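Local coordinates for hypothetical protein Atu0120 (Agrobacterium tumefaciens, PDB 2I6H) that is of unknown function but is an all-helical bacterial protein of the DUF924 family that forms a two-chain assembly and carries bound calcium ions, at residues F37-G42 and E129-F134; G75-A80 and L84-L89; L90-R95 and F135-S140. One frame throughout, in Å; residues are numbered along the deposited sequence. Where two conformers were deposited one is given.

Contact 1 of 3, residues F37-G42 and E129-F134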
loop_
_atom_site.group_PDB
_atom_site.type_symbol
_atom_site.label_atom_id
_atom_site.label_comp_id
_atom_site.label_asym_id
_atom_site.label_seq_id
_atom_site.Cartn_x
_atom_site.Cartn_y
_atom_site.Cartn_z
ATOM N N PHE A 37 11.539 18.521 -2.131
ATOM C CA PHE A 37 12.279 17.428 -1.487
ATOM C C PHE A 37 11.427 16.127 -1.436
ATOM O O PHE A 37 11.907 15.038 -1.757
ATOM C CB PHE A 37 12.657 17.873 -0.070
ATOM C CG PHE A 37 13.126 16.742 0.834
ATOM C CD1 PHE A 37 14.473 16.381 0.904
ATOM C CD2 PHE A 37 12.216 16.064 1.651
ATOM C CE1 PHE A 37 14.890 15.334 1.762
ATOM C CE2 PHE A 37 12.635 15.008 2.503
ATOM C CZ PHE A 37 13.960 14.660 2.552
ATOM N N TRP A 38 10.179 16.265 -1.003
ATOM C CA TRP A 38 9.267 15.109 -0.901
ATOM C C TRP A 38 9.027 14.469 -2.287
ATOM O O TRP A 38 9.089 13.208 -2.438
ATOM C CB TRP A 38 7.964 15.545 -0.262
ATOM C CG TRP A 38 7.158 14.366 0.380
ATOM C CD1 TRP A 38 5.975 13.845 -0.060
ATOM C CD2 TRP A 38 7.530 13.600 1.531
ATOM N NE1 TRP A 38 5.570 12.806 0.749
ATOM C CE2 TRP A 38 6.497 12.639 1.743
ATOM C CE3 TRP A 38 8.625 13.640 2.417
ATOM C CZ2 TRP A 38 6.537 11.709 2.786
ATOM C CZ3 TRP A 38 8.654 12.725 3.478
ATOM C CH2 TRP A 38 7.611 11.777 3.654
ATOM N N LYS A 39 8.733 15.304 -3.283
ATOM C CA LYS A 39 8.447 14.791 -4.636
ATOM C C LYS A 39 9.672 14.062 -5.200
ATOM O O LYS A 39 9.575 12.958 -5.760
ATOM C CB LYS A 39 8.005 15.942 -5.542
ATOM C CG LYS A 39 6.586 16.512 -5.186
ATOM C CD LYS A 39 6.285 17.638 -6.214
ATOM C CE LYS A 39 4.977 18.341 -5.993
ATOM N NZ LYS A 39 4.797 19.618 -6.849
ATOM N N LYS A 40 10.845 14.648 -4.981
ATOM C CA LYS A 40 12.100 14.058 -5.487
ATOM C C LYS A 40 12.377 12.706 -4.840
ATOM O O LYS A 40 12.745 11.745 -5.547
ATOM C CB LYS A 40 13.255 15.010 -5.259
ATOM C CG LYS A 40 14.542 14.595 -5.983
ATOM C CD LYS A 40 15.601 15.696 -5.785
ATOM C CE LYS A 40 16.802 15.476 -6.685
ATOM N NZ LYS A 40 17.547 14.245 -6.336
ATOM N N ALA A 41 12.148 12.604 -3.523
ATOM C CA ALA A 41 12.342 11.354 -2.776
ATOM C C ALA A 41 11.410 10.250 -3.284
ATOM O O ALA A 41 11.866 9.137 -3.559
ATOM C CB ALA A 41 12.153 11.586 -1.257
ATOM N N GLY A 42 10.132 10.585 -3.467
ATOM C CA GLY A 42 9.164 9.672 -4.012
ATOM C C GLY A 42 8.708 8.544 -3.089
ATOM O O GLY A 42 9.202 8.399 -1.942
ATOM N N GLU A 129 -3.015 13.484 -7.233
ATOM C CA GLU A 129 -3.603 12.325 -6.603
ATOM C C GLU A 129 -2.587 11.580 -5.722
ATOM O O GLU A 129 -2.947 11.170 -4.631
ATOM C CB GLU A 129 -4.219 11.400 -7.666
ATOM C CG GLU A 129 -5.114 10.362 -7.066
ATOM C CD GLU A 129 -5.759 9.443 -8.108
ATOM O OE1 GLU A 129 -5.370 9.513 -9.298
ATOM O OE2 GLU A 129 -6.639 8.654 -7.692
ATOM N N ASP A 130 -1.333 11.469 -6.187
ATOM C CA ASP A 130 -0.214 10.798 -5.498
ATOM C C ASP A 130 0.103 11.409 -4.131
ATOM O O ASP A 130 0.629 10.737 -3.250
ATOM C CB ASP A 130 1.064 10.933 -6.345
ATOM C CG ASP A 130 1.135 9.925 -7.486
ATOM O OD1 ASP A 130 0.280 9.020 -7.521
ATOM O OD2 ASP A 130 2.065 10.015 -8.325
ATOM N N LEU A 131 -0.134 12.723 -4.015
ATOM C CA LEU A 131 0.209 13.469 -2.782
ATOM C C LEU A 131 -0.969 13.664 -1.838
ATOM O O LEU A 131 -0.810 14.076 -0.696
ATOM C CB LEU A 131 0.835 14.823 -3.129
ATOM C CG LEU A 131 2.201 14.774 -3.846
ATOM C CD1 LEU A 131 2.510 16.157 -4.364
ATOM C CD2 LEU A 131 3.337 14.227 -2.933
ATOM N N ARG A 132 -2.164 13.408 -2.341
ATOM C CA ARG A 132 -3.391 13.644 -1.569
ATOM C C ARG A 132 -3.419 12.943 -0.204
ATOM O O ARG A 132 -3.902 13.513 0.795
ATOM C CB ARG A 132 -4.547 13.157 -2.455
ATOM C CG ARG A 132 -5.867 13.676 -2.116
ATOM C CD ARG A 132 -6.757 13.659 -3.417
ATOM N NE ARG A 132 -6.356 14.622 -4.454
ATOM C CZ ARG A 132 -6.685 14.522 -5.744
ATOM N NH1 ARG A 132 -7.404 13.487 -6.164
ATOM N NH2 ARG A 132 -6.321 15.436 -6.626
ATOM N N VAL A 133 -2.940 11.700 -0.170
ATOM C CA VAL A 133 -2.986 10.903 1.058
ATOM C C VAL A 133 -2.298 11.596 2.267
ATOM O O VAL A 133 -2.631 11.324 3.417
ATOM C CB VAL A 133 -2.437 9.469 0.845
ATOM C CG1 VAL A 133 -0.957 9.498 0.623
ATOM C CG2 VAL A 133 -2.853 8.549 2.066
ATOM N N PHE A 134 -1.309 12.451 1.991
ATOM C CA PHE A 134 -0.640 13.168 3.114
ATOM C C PHE A 134 -1.525 14.116 3.934
ATOM O O PHE A 134 -1.206 14.411 5.106
ATOM C CB PHE A 134 0.697 13.756 2.641
ATOM C CG PHE A 134 1.588 12.683 2.101
ATOM C CD1 PHE A 134 2.181 11.786 2.997
ATOM C CD2 PHE A 134 1.702 12.446 0.712
ATOM C CE1 PHE A 134 2.951 10.704 2.556
ATOM C CE2 PHE A 134 2.485 11.329 0.235
ATOM C CZ PHE A 134 3.101 10.472 1.174
#

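Contact 2 of 3, residues G75-A80 and L84-L89. With CA (calcium ion), chain C.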
loop_
_atom_site.group_PDB
_atom_site.type_symbol
_atom_site.label_atom_id
_atom_site.label_comp_id
_atom_site.label_asym_id
_atom_site.label_seq_id
_atom_site.Cartn_x
_atom_site.Cartn_y
_atom_site.Cartn_z
ATOM N N GLY A 75 0.375 30.597 8.519
ATOM C CA GLY A 75 0.121 31.255 7.244
ATOM C C GLY A 75 0.194 30.310 6.049
ATOM O O GLY A 75 -0.346 30.617 4.979
ATOM N N TRP A 76 0.874 29.173 6.214
ATOM C CA TRP A 76 0.972 28.181 5.124
ATOM C C TRP A 76 -0.378 27.545 4.800
ATOM O O TRP A 76 -0.559 26.934 3.737
ATOM C CB TRP A 76 2.021 27.097 5.461
ATOM C CG TRP A 76 3.434 27.613 5.436
ATOM C CD1 TRP A 76 3.846 28.939 5.406
ATOM C CD2 TRP A 76 4.625 26.824 5.463
ATOM N NE1 TRP A 76 5.240 29.006 5.427
ATOM C CE2 TRP A 76 5.741 27.724 5.451
ATOM C CE3 TRP A 76 4.872 25.447 5.501
ATOM C CZ2 TRP A 76 7.068 27.273 5.475
ATOM C CZ3 TRP A 76 6.223 25.003 5.518
ATOM C CH2 TRP A 76 7.288 25.919 5.494
ATOM N N LEU A 77 -1.332 27.675 5.722
ATOM C CA LEU A 77 -2.693 27.199 5.427
ATOM C C LEU A 77 -3.304 27.933 4.213
ATOM O O LEU A 77 -4.274 27.456 3.621
ATOM C CB LEU A 77 -3.600 27.343 6.657
ATOM C CG LEU A 77 -3.315 26.312 7.778
ATOM C CD1 LEU A 77 -4.077 26.729 9.052
ATOM C CD2 LEU A 77 -3.659 24.834 7.331
ATOM N N GLU A 78 -2.740 29.091 3.851
ATOM C CA GLU A 78 -3.288 29.838 2.703
ATOM C C GLU A 78 -3.111 29.116 1.340
ATOM O O GLU A 78 -3.916 29.342 0.402
ATOM C CB GLU A 78 -2.674 31.245 2.669
ATOM C CG GLU A 78 -3.232 32.072 1.545
ATOM C CD GLU A 78 -2.703 33.524 1.520
ATOM O OE1 GLU A 78 -2.058 34.000 2.472
ATOM O OE2 GLU A 78 -2.960 34.194 0.490
ATOM N N GLY A 79 -2.067 28.281 1.217
ATOM C CA GLY A 79 -1.706 27.633 -0.069
ATOM C C GLY A 79 -1.874 26.115 0.005
ATOM O O GLY A 79 -1.691 25.522 1.074
ATOM N N ALA A 80 -2.219 25.490 -1.114
ATOM C CA ALA A 80 -2.396 24.043 -1.115
ATOM C C ALA A 80 -1.072 23.318 -0.882
ATOM O O ALA A 80 -0.994 22.448 0.008
ATOM C CB ALA A 80 -3.078 23.548 -2.431
ATOM N N LEU A 84 0.313 21.176 2.307
ATOM C CA LEU A 84 0.986 19.870 2.182
ATOM C C LEU A 84 2.312 19.857 2.973
ATOM O O LEU A 84 2.616 18.897 3.685
ATOM C CB LEU A 84 1.237 19.522 0.681
ATOM C CG LEU A 84 2.051 18.231 0.397
ATOM C CD1 LEU A 84 1.391 17.014 1.111
ATOM C CD2 LEU A 84 2.217 17.963 -1.113
ATOM N N ALA A 85 3.131 20.909 2.821
ATOM C CA ALA A 85 4.366 21.030 3.588
ATOM C C ALA A 85 4.107 20.923 5.102
ATOM O O ALA A 85 4.896 20.278 5.813
ATOM C CB ALA A 85 5.099 22.341 3.260
ATOM N N LEU A 86 3.052 21.585 5.592
ATOM C CA LEU A 86 2.669 21.441 7.012
ATOM C C LEU A 86 2.428 19.965 7.396
ATOM O O LEU A 86 2.881 19.525 8.463
ATOM C CB LEU A 86 1.438 22.273 7.347
ATOM C CG LEU A 86 1.636 23.797 7.358
ATOM C CD1 LEU A 86 0.289 24.463 7.658
ATOM C CD2 LEU A 86 2.729 24.216 8.417
HETATM N N MSE A 87 1.725 19.222 6.544
HETATM C CA MSE A 87 1.436 17.810 6.813
HETATM C C MSE A 87 2.767 17.044 6.922
HETATM O O MSE A 87 2.972 16.222 7.838
HETATM C CB MSE A 87 0.637 17.172 5.664
HETATM C CG MSE A 87 -0.654 17.796 5.322
HETATM SE SE MSE A 87 -1.914 17.726 6.876
HETATM C CE MSE A 87 -1.650 19.519 7.498
ATOM N N LEU A 88 3.673 17.336 5.997
ATOM C CA LEU A 88 4.963 16.637 5.916
ATOM C C LEU A 88 5.796 16.956 7.142
ATOM O O LEU A 88 6.449 16.066 7.724
ATOM C CB LEU A 88 5.682 17.028 4.638
ATOM C CG LEU A 88 4.936 16.584 3.384
ATOM C CD1 LEU A 88 5.759 17.067 2.171
ATOM C CD2 LEU A 88 4.691 15.071 3.333
ATOM N N LEU A 89 5.747 18.204 7.594
ATOM C CA LEU A 89 6.487 18.563 8.821
ATOM C C LEU A 89 5.888 18.018 10.133
ATOM O O LEU A 89 6.637 17.695 11.083
ATOM C CB LEU A 89 6.540 20.073 8.934
ATOM C CG LEU A 89 7.407 20.764 7.869
ATOM C CD1 LEU A 89 7.258 22.259 8.063
ATOM C CD2 LEU A 89 8.922 20.321 8.030
HETATM CA CA CA C . -1.692 36.154 1.187
HETATM O O HOH W 1 0.318 34.963 0.342
#

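Contact 3 of 3, residues L90-R95 and F135-S140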
loop_
_atom_site.group_PDB
_atom_site.type_symbol
_atom_site.label_atom_id
_atom_site.label_comp_id
_atom_site.label_asym_id
_atom_site.label_seq_id
_atom_site.Cartn_x
_atom_site.Cartn_y
_atom_site.Cartn_z
ATOM N N LEU A 90 4.551 17.946 10.204
ATOM C CA LEU A 90 3.887 17.687 11.497
ATOM C C LEU A 90 3.362 16.264 11.672
ATOM O O LEU A 90 3.165 15.813 12.814
ATOM C CB LEU A 90 2.774 18.698 11.770
ATOM C CG LEU A 90 3.274 20.148 11.890
ATOM C CD1 LEU A 90 2.098 21.072 11.921
ATOM C CD2 LEU A 90 4.180 20.323 13.158
ATOM N N ASP A 91 3.197 15.555 10.555
ATOM C CA ASP A 91 2.756 14.169 10.553
ATOM C C ASP A 91 3.851 13.199 10.088
ATOM O O ASP A 91 4.023 12.131 10.689
ATOM C CB ASP A 91 1.492 14.017 9.664
ATOM C CG ASP A 91 0.965 12.566 9.652
ATOM O OD1 ASP A 91 0.315 12.139 10.648
ATOM O OD2 ASP A 91 1.246 11.863 8.651
ATOM N N GLN A 92 4.561 13.549 9.015
ATOM C CA GLN A 92 5.598 12.644 8.497
ATOM C C GLN A 92 6.955 12.760 9.193
ATOM O O GLN A 92 7.509 11.750 9.683
ATOM C CB GLN A 92 5.760 12.827 6.986
ATOM C CG GLN A 92 4.529 12.395 6.217
ATOM C CD GLN A 92 4.316 10.916 6.333
ATOM O OE1 GLN A 92 5.082 10.137 5.780
ATOM N NE2 GLN A 92 3.270 10.505 7.094
ATOM N N PHE A 93 7.468 13.983 9.247
ATOM C CA PHE A 93 8.783 14.255 9.883
ATOM C C PHE A 93 8.996 13.531 11.241
ATOM O O PHE A 93 10.030 12.865 11.430
ATOM C CB PHE A 93 9.015 15.776 10.009
ATOM C CG PHE A 93 10.382 16.132 10.535
ATOM C CD1 PHE A 93 11.429 16.475 9.627
ATOM C CD2 PHE A 93 10.655 16.116 11.917
ATOM C CE1 PHE A 93 12.721 16.807 10.107
ATOM C CE2 PHE A 93 11.938 16.451 12.404
ATOM C CZ PHE A 93 12.990 16.797 11.493
ATOM N N PRO A 94 8.032 13.623 12.186
ATOM C CA PRO A 94 8.225 12.968 13.495
ATOM C C PRO A 94 8.365 11.454 13.381
ATOM O O PRO A 94 9.137 10.845 14.132
ATOM C CB PRO A 94 6.915 13.289 14.258
ATOM C CG PRO A 94 6.352 14.483 13.591
ATOM C CD PRO A 94 6.735 14.325 12.125
ATOM N N ARG A 95 7.658 10.860 12.414
ATOM C CA ARG A 95 7.726 9.412 12.201
ATOM C C ARG A 95 9.038 8.942 11.545
ATOM O O ARG A 95 9.464 7.790 11.743
ATOM C CB ARG A 95 6.491 8.945 11.419
ATOM C CG ARG A 95 5.203 9.101 12.232
ATOM C CD ARG A 95 3.903 8.833 11.440
ATOM N NE ARG A 95 2.871 8.644 12.459
ATOM C CZ ARG A 95 2.351 9.626 13.223
ATOM N NH1 ARG A 95 1.497 9.305 14.191
ATOM N NH2 ARG A 95 2.654 10.924 13.027
ATOM N N PHE A 135 -2.633 14.590 3.331
ATOM C CA PHE A 135 -3.653 15.339 4.062
ATOM C C PHE A 135 -4.548 14.402 4.904
ATOM O O PHE A 135 -5.276 14.872 5.778
ATOM C CB PHE A 135 -4.551 16.139 3.078
ATOM C CG PHE A 135 -3.855 17.289 2.443
ATOM C CD1 PHE A 135 -3.666 18.488 3.148
ATOM C CD2 PHE A 135 -3.351 17.187 1.147
ATOM C CE1 PHE A 135 -2.981 19.602 2.553
ATOM C CE2 PHE A 135 -2.701 18.293 0.525
ATOM C CZ PHE A 135 -2.504 19.509 1.252
ATOM N N TYR A 136 -4.514 13.095 4.638
ATOM C CA TYR A 136 -5.467 12.146 5.282
ATOM C C TYR A 136 -4.796 11.332 6.385
ATOM O O TYR A 136 -5.441 10.878 7.346
ATOM C CB TYR A 136 -6.056 11.204 4.212
ATOM C CG TYR A 136 -6.684 11.933 3.025
ATOM C CD1 TYR A 136 -7.171 13.262 3.142
ATOM C CD2 TYR A 136 -6.832 11.264 1.799
ATOM C CE1 TYR A 136 -7.768 13.894 2.011
ATOM C CE2 TYR A 136 -7.415 11.883 0.682
ATOM C CZ TYR A 136 -7.882 13.185 0.804
ATOM O OH TYR A 136 -8.462 13.799 -0.298
ATOM N N LEU A 137 -3.481 11.133 6.236
ATOM C CA LEU A 137 -2.737 10.337 7.205
ATOM C C LEU A 137 -2.887 10.833 8.665
ATOM O O LEU A 137 -2.919 9.991 9.577
ATOM C CB LEU A 137 -1.249 10.187 6.796
ATOM C CG LEU A 137 -1.047 9.328 5.524
ATOM C CD1 LEU A 137 0.424 9.371 5.126
ATOM C CD2 LEU A 137 -1.464 7.884 5.828
ATOM N N PRO A 138 -2.943 12.173 8.903
ATOM C CA PRO A 138 -3.164 12.617 10.299
ATOM C C PRO A 138 -4.444 11.989 10.900
ATOM O O PRO A 138 -4.479 11.704 12.093
ATOM C CB PRO A 138 -3.243 14.152 10.189
ATOM C CG PRO A 138 -2.360 14.467 9.012
ATOM C CD PRO A 138 -2.740 13.327 8.007
ATOM N N PHE A 139 -5.457 11.740 10.066
ATOM C CA PHE A 139 -6.696 11.126 10.588
ATOM C C PHE A 139 -6.455 9.640 10.917
ATOM O O PHE A 139 -6.912 9.164 11.963
ATOM C CB PHE A 139 -7.860 11.364 9.632
ATOM C CG PHE A 139 -8.142 12.827 9.421
ATOM C CD1 PHE A 139 -8.769 13.560 10.437
ATOM C CD2 PHE A 139 -7.719 13.473 8.247
ATOM C CE1 PHE A 139 -9.047 14.953 10.265
ATOM C CE2 PHE A 139 -7.967 14.862 8.076
ATOM C CZ PHE A 139 -8.631 15.588 9.089
ATOM N N SER A 140 -5.694 8.940 10.073
ATOM C CA SER A 140 -5.324 7.549 10.355
ATOM C C SER A 140 -4.471 7.435 11.623
ATOM O O SER A 140 -4.455 6.397 12.295
ATOM C CB SER A 140 -4.561 6.967 9.162
ATOM O OG SER A 140 -5.483 6.619 8.142
#

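Contact 1 of 3, residues F37-G42 and E129-F134
Trp38, near the end of helix 29-41, meets Leu131 and Phe134 in a buried aromatic and aliphatic contact between an early helix and the weakly bonded helical turn 129-132 with the residues just after it. Its main element is a T-shaped pair: the five-membered ring of Trp38 points its edge at the face of Phe134, with the planes at 88° and the centroids 4.7 Å apart. The pyrrole nitrogen leads the approach. Trp38 NE1 lies 3.4 Å from Phe134 CZ, above the phenyl plane but displaced toward its rim, while Trp38 CZ2 follows at 3.7 Å from Phe134 CE1. The indole is delivered by a first torsion that sets CG trans to the backbone nitrogen (chi1 -158°), sending the ring out from the helix toward the neighbouring turn. Val133 CG1 covers the opposite face of Phe134, so the phenyl ring is held between a tryptophan edge and a methyl group.

This is helix packing in an all-helical fold, in which chain segments 87 residues apart come together through large side chains and without a cross-segment hydrogen bond. Helix 80-97 touches both sides of the contact: Leu88 and Gln92 pack on Trp38, and Leu84 on Leu131 and Phe134. Trp46 also stacks on Trp38 and meets Phe134 edge-to-face, making the two-ring pair part of a wider aromatic cluster.

Leu131 divides its two methyls between different neighbours. Leu131 CD2 sits in the plane of the indole at its edge, 3.9 Å from Trp38 CD1, whereas Leu131 CD1 lies 3.7 Å from Lys39 CE. The extended lysine chain passes across this leucine at about a right angle, lending its methylenes to the exposed margin of the contact while its ammonium group forms a salt bridge with Glu81.

Contact 2 of 3, residues G75-A80 and L84-L89
Trp76 lays the benzo side of its indole against Ala85, Leu86 and Leu89, joining the 3-10 turn 76-78 to the helix that starts just after it. With CG trans to the carbonyl carbon (chi1 -70°) and CD1 nearly eclipsing CA (chi2 13°), the benzo ring lies away from the tryptophan's own CA, facing the helix. Trp76 CZ3 comes within 3.7 Å of Ala85 CB, and the same ring atom is 3.9 Å from Leu89 CD1, one helical turn further on. The methyls meet the ring obliquely.

Leu86 reaches back toward the turn with both branches. Leu86 CD2 approaches Trp76 CE3 at 3.8 Å, while Leu86 CD1 lies against Trp76 CB and is 4.0 Å from Leu77 CD2. The two leucines cross at about a right angle.

Structurally this is the entry to helix 80-97, with Gly79 at the N-cap position and the first turn closed by the bond from Leu84 N to Ala80 O at 2.9 Å. The chain doubles back over its own helix here: Ser83 OG lies within hydrogen-bonding reach of the carbonyl oxygens of Trp76 and Gly79, which must share its one proton, and Ser82 OG also bonds to Trp76 O. Trp76 NE1 is satisfied by the carbonyl of Met23, and Ala31 and Ile34 of helix 29-41 also pack on the indole.

Glu78 takes no part in this apolar packing. Its extended chain carries the carboxylate outward to a calcium ion, gripped in bidentate fashion with Glu78 OE1 at 2.5 Å and Glu78 OE2 at 2.4 Å from the metal. A water molecule is a further ligand.

Contact 3 of 3, residues L90-R95 and F135-S140
Asp91 presses its carboxylate against Leu137 and Pro138, a van der Waals contact in which a polar group meets carbon. Asp91 OD2 lies 3.5 Å from Leu137 CB, and Asp91 OD1 is equally close, at 3.5 Å, to Pro138 CA. The proline ring crosses the aspartate at about a right angle, with Pro138 CG 3.9 Å from Asp91 CG. CG of the aspartate stands opposite the backbone nitrogen (chi1 -179°), which directs the carboxylate at the start of helix 137-140. Alongside, the chain of Gln92 bends at its second torsion (-66°) and brings Gln92 NE2 to 3.6 Å from Leu137 CD1.

No hydrogen bond crosses between the segments; the side-chain hydrogen bonds run within 90-95. Gln92 NE2 donates to Asp91 OD2 over 2.9 Å, with the oxygen lying in the amide plane but approached on its anti side, 30° out of the carboxylate plane. This bond ties together the two side chains that meet Leu137. The packing joins helix 80-97 to helix 137-140 at the centre of an all-helical chain, at a place where the former has a wider pi-type turn at 90-92 followed by a kink. Arg95 NH2 donates to Asp91 O near this irregular turn, on a lone pair in the carbonyl plane, at 3.0 Å.

Charge adds a looser element. Arg95 NH2 is 3.6 Å from Asp91 OD1, yet that oxygen lies well out of the guanidinium plane, and the salt bridge is electrostatic without a directed N-H. The firmer partner of OD1 is His141 ND1, through a hydrogen bond just beyond helix 137-140, while Arg95 NH1 forms a salt bridge with Asp108.

Helix 80-97 connects all three contacts. It supplies one segment each to contact 2 and contact 3, and between them Leu88 O and Phe93 N are 2.8 Å apart, a probable hydrogen bond along the helix. Contact 1 packs on the same helix, with Phe134 O 3.4 Å from Met87 CB. The two sides of contact 3 and contact 2 also meet where Phe135 CZ lies 3.4 Å from Leu84 N, and Phe134 CE1 of contact 1 approaches Gln92 OE1 of contact 3 at 3.9 Å. The centres lie about 12 to 13 Å apart, with contact 3 at the spatial centre of the chain. Calcium is bound at Glu78 in contact 2, whereas the Leu131 side chain of contact 1 is about 13 Å from a different calcium ion.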